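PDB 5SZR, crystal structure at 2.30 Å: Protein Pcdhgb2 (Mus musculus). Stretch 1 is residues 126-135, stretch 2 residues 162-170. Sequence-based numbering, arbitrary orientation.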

# COMPACT_ATOMS: atom_id res chain seq x y z
N GLY A 126 -18.28 -11.97 11.81
CA GLY A 126 -19.72 -12.03 11.93
C GLY A 126 -20.45 -10.74 11.63
O GLY A 126 -21.64 -10.64 11.94
N THR A 127 -19.78 -9.76 11.04
CA THR A 127 -20.44 -8.52 10.66
C THR A 127 -21.41 -8.78 9.51
O THR A 127 -21.09 -9.50 8.56
CB THR A 127 -19.41 -7.46 10.25
OG1 THR A 127 -18.49 -7.25 11.33
CG2 THR A 127 -20.09 -6.14 9.91
N VAL A 128 -22.61 -8.20 9.62
CA VAL A 128 -23.67 -8.45 8.65
C VAL A 128 -23.46 -7.54 7.45
O VAL A 128 -23.63 -6.32 7.55
CB VAL A 128 -25.05 -8.24 9.27
CG1 VAL A 128 -26.14 -8.46 8.23
CG2 VAL A 128 -25.24 -9.17 10.45
N ILE A 129 -23.10 -8.12 6.31
CA ILE A 129 -22.81 -7.34 5.12
C ILE A 129 -24.08 -7.02 4.35
O ILE A 129 -24.24 -5.90 3.85
CB ILE A 129 -21.81 -8.09 4.23
CG1 ILE A 129 -20.54 -8.43 5.00
CG2 ILE A 129 -21.46 -7.26 3.00
CD1 ILE A 129 -19.55 -9.18 4.17
N ALA A 130 -24.99 -7.98 4.22
CA ALA A 130 -26.15 -7.79 3.37
C ALA A 130 -27.26 -8.73 3.83
O ALA A 130 -27.01 -9.77 4.43
CB ALA A 130 -25.81 -8.03 1.90
N LEU A 131 -28.49 -8.34 3.52
CA LEU A 131 -29.67 -9.14 3.79
C LEU A 131 -30.18 -9.72 2.47
O LEU A 131 -30.34 -8.98 1.49
CB LEU A 131 -30.75 -8.32 4.49
CG LEU A 131 -30.29 -7.74 5.83
CD1 LEU A 131 -31.36 -6.85 6.43
CD2 LEU A 131 -29.90 -8.85 6.79
N ILE A 132 -30.42 -11.03 2.45
CA ILE A 132 -30.76 -11.76 1.24
C ILE A 132 -32.16 -12.36 1.42
O ILE A 132 -32.45 -12.96 2.45
CB ILE A 132 -29.74 -12.88 0.96
CG1 ILE A 132 -28.30 -12.34 1.02
CG2 ILE A 132 -30.04 -13.55 -0.37
CD1 ILE A 132 -28.00 -11.25 0.03
N LYS A 133 -33.00 -12.20 0.40
CA LYS A 133 -34.33 -12.79 0.37
C LYS A 133 -34.55 -13.44 -0.99
O LYS A 133 -34.12 -12.91 -2.01
CB LYS A 133 -35.42 -11.74 0.63
CG LYS A 133 -36.81 -12.31 0.82
CD LYS A 133 -37.88 -11.23 0.74
CE LYS A 133 -39.27 -11.85 0.72
NZ LYS A 133 -40.34 -10.85 0.44
N THR A 134 -35.22 -14.60 -0.99
CA THR A 134 -35.50 -15.32 -2.23
C THR A 134 -37.00 -15.41 -2.46
O THR A 134 -37.78 -15.59 -1.52
CB THR A 134 -34.91 -16.73 -2.21
OG1 THR A 134 -35.60 -17.53 -1.25
CG2 THR A 134 -33.44 -16.67 -1.85
N ARG A 135 -37.40 -15.28 -3.72
CA ARG A 135 -38.76 -15.54 -4.16
C ARG A 135 -38.74 -16.58 -5.27
O ARG A 135 -37.74 -16.73 -5.98
CB ARG A 135 -39.44 -14.26 -4.66
CG ARG A 135 -39.93 -13.34 -3.54
CD ARG A 135 -40.93 -12.32 -4.06
NE ARG A 135 -40.30 -11.31 -4.91
CZ ARG A 135 -39.89 -10.12 -4.48
NH1 ARG A 135 -39.32 -9.27 -5.32
NH2 ARG A 135 -40.04 -9.79 -3.21
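Stretch 2 (162-170) KNYYKLVTD

The apolar centre of the contact lies on the sheet face that carries Ala-130, Ile-132, Tyr-165 and Leu-167. Here Ile-132 and Tyr-165 are directly paired, CB to CB at 3.8 Å, and Leu-167 packs beside Ala-130, with 4.4 Å between their CB atoms. Ile-129 extends this patch: its CB lies 4.5 Å from Leu-167 CG, while its CD1 reaches Thr-169 CG2 at 3.5 Å.

These neighbours follow from the backbone. Residues 164-169 form an extended strand that runs antiparallel to strand 128-135, at a crossing angle of 158° and a closest axial approach of 4.7 Å. Ile-132 and Tyr-165 form a hydrogen-bonded pair, Ile-132 N to Tyr-165 O at 2.9 Å and Tyr-165 N to Ile-132 O at 2.8 Å, both nearly straight. The ladder continues with Leu-167 N to Ala-130 O at 3.0 Å and Ile-129 N to Leu-167 O at 2.7 Å. Leu-167 thus bonds to two successive residues, the mark of a beta bulge that shifts the register by one between Val-128 and Ala-130; Ile-129, at phi/psi -84/-42, departs from extended geometry and turns its CB toward stretch 2.

The other face is more open. Val-128 CG2 and Val-168 CG1 are 4.4 Å apart, Leu-131 CD2 rests 3.6 Å from Lys-166 CG, and the extended Lys-133 chain runs alongside the Tyr-164 ring, its CG 4.2 Å from the ring centroid in an off-centre CH-pi contact.

Polar contacts close both ends. At one, Thr-134 N donates to Asn-163 O at 3.2 Å. At the other, Thr-169 N donates to Thr-127 O at 3.2 Å, Gly-126 N to Thr-169 O at 2.7 Å, and Thr-127 N to Thr-169 OG1 at 3.2 Å, so that the Thr-169 side chain supplements the backbone pairing.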

# COMPACT_ATOMS: atom_id res chain seq x y z
N LYS A 162 -36.66 -19.31 6.91
CA LYS A 162 -36.79 -19.84 5.55
C LYS A 162 -36.92 -18.71 4.54
O LYS A 162 -37.76 -17.82 4.69
CB LYS A 162 -38.00 -20.77 5.46
CG LYS A 162 -38.00 -21.66 4.21
CD LYS A 162 -39.09 -22.72 4.28
CE LYS A 162 -38.78 -23.89 3.35
NZ LYS A 162 -38.59 -23.48 1.93
N ASN A 163 -36.06 -18.75 3.52
CA ASN A 163 -35.95 -17.78 2.43
C ASN A 163 -35.27 -16.48 2.85
O ASN A 163 -35.25 -15.52 2.07
CB ASN A 163 -37.31 -17.44 1.80
CG ASN A 163 -38.11 -18.67 1.45
OD1 ASN A 163 -37.55 -19.70 1.05
ND2 ASN A 163 -39.43 -18.59 1.61
N TYR A 164 -34.70 -16.42 4.05
CA TYR A 164 -34.01 -15.22 4.52
C TYR A 164 -32.59 -15.57 4.95
O TYR A 164 -32.38 -16.51 5.73
CB TYR A 164 -34.76 -14.57 5.69
CG TYR A 164 -36.06 -13.92 5.27
CD1 TYR A 164 -36.10 -12.59 4.88
CD2 TYR A 164 -37.25 -14.65 5.25
CE1 TYR A 164 -37.29 -12.00 4.49
CE2 TYR A 164 -38.43 -14.07 4.86
CZ TYR A 164 -38.45 -12.74 4.49
OH TYR A 164 -39.63 -12.16 4.10
N TYR A 165 -31.62 -14.82 4.44
CA TYR A 165 -30.21 -15.07 4.73
C TYR A 165 -29.53 -13.77 5.15
O TYR A 165 -29.94 -12.68 4.76
CB TYR A 165 -29.47 -15.65 3.52
CG TYR A 165 -29.97 -16.99 3.03
CD1 TYR A 165 -29.40 -18.18 3.48
CD2 TYR A 165 -31.00 -17.08 2.11
CE1 TYR A 165 -29.85 -19.40 3.03
CE2 TYR A 165 -31.46 -18.30 1.65
CZ TYR A 165 -30.88 -19.46 2.12
OH TYR A 165 -31.34 -20.68 1.67
N LYS A 166 -28.49 -13.92 5.96
CA LYS A 166 -27.56 -12.84 6.26
C LYS A 166 -26.20 -13.23 5.71
O LYS A 166 -25.68 -14.30 6.04
CB LYS A 166 -27.49 -12.56 7.76
CG LYS A 166 -28.74 -11.93 8.34
CD LYS A 166 -28.56 -11.57 9.80
CE LYS A 166 -29.89 -11.18 10.43
NZ LYS A 166 -29.72 -10.73 11.84
N LEU A 167 -25.63 -12.37 4.86
CA LEU A 167 -24.26 -12.54 4.40
C LEU A 167 -23.32 -11.93 5.43
O LEU A 167 -23.39 -10.73 5.70
CB LEU A 167 -24.08 -11.88 3.03
CG LEU A 167 -22.70 -12.05 2.39
CD1 LEU A 167 -22.43 -13.52 2.10
CD2 LEU A 167 -22.58 -11.22 1.13
N VAL A 168 -22.46 -12.76 6.01
CA VAL A 168 -21.61 -12.33 7.11
C VAL A 168 -20.15 -12.64 6.80
O VAL A 168 -19.83 -13.54 6.02
CB VAL A 168 -22.01 -12.99 8.45
CG1 VAL A 168 -23.50 -12.80 8.71
CG2 VAL A 168 -21.63 -14.46 8.46
N THR A 169 -19.26 -11.86 7.41
CA THR A 169 -17.83 -12.14 7.37
C THR A 169 -17.50 -13.26 8.36
O THR A 169 -18.08 -13.34 9.44
CB THR A 169 -17.01 -10.91 7.73
OG1 THR A 169 -17.35 -10.48 9.06
CG2 THR A 169 -17.27 -9.77 6.76
N ASP A 170 -16.57 -14.12 7.96
CA ASP A 170 -15.98 -15.09 8.88
C ASP A 170 -14.46 -15.03 8.82
O ASP A 170 -13.78 -16.02 9.14
CB ASP A 170 -16.48 -16.51 8.60
CG ASP A 170 -15.94 -17.06 7.31
OD1 ASP A 170 -15.70 -18.29 7.24
OD2 ASP A 170 -15.76 -16.27 6.36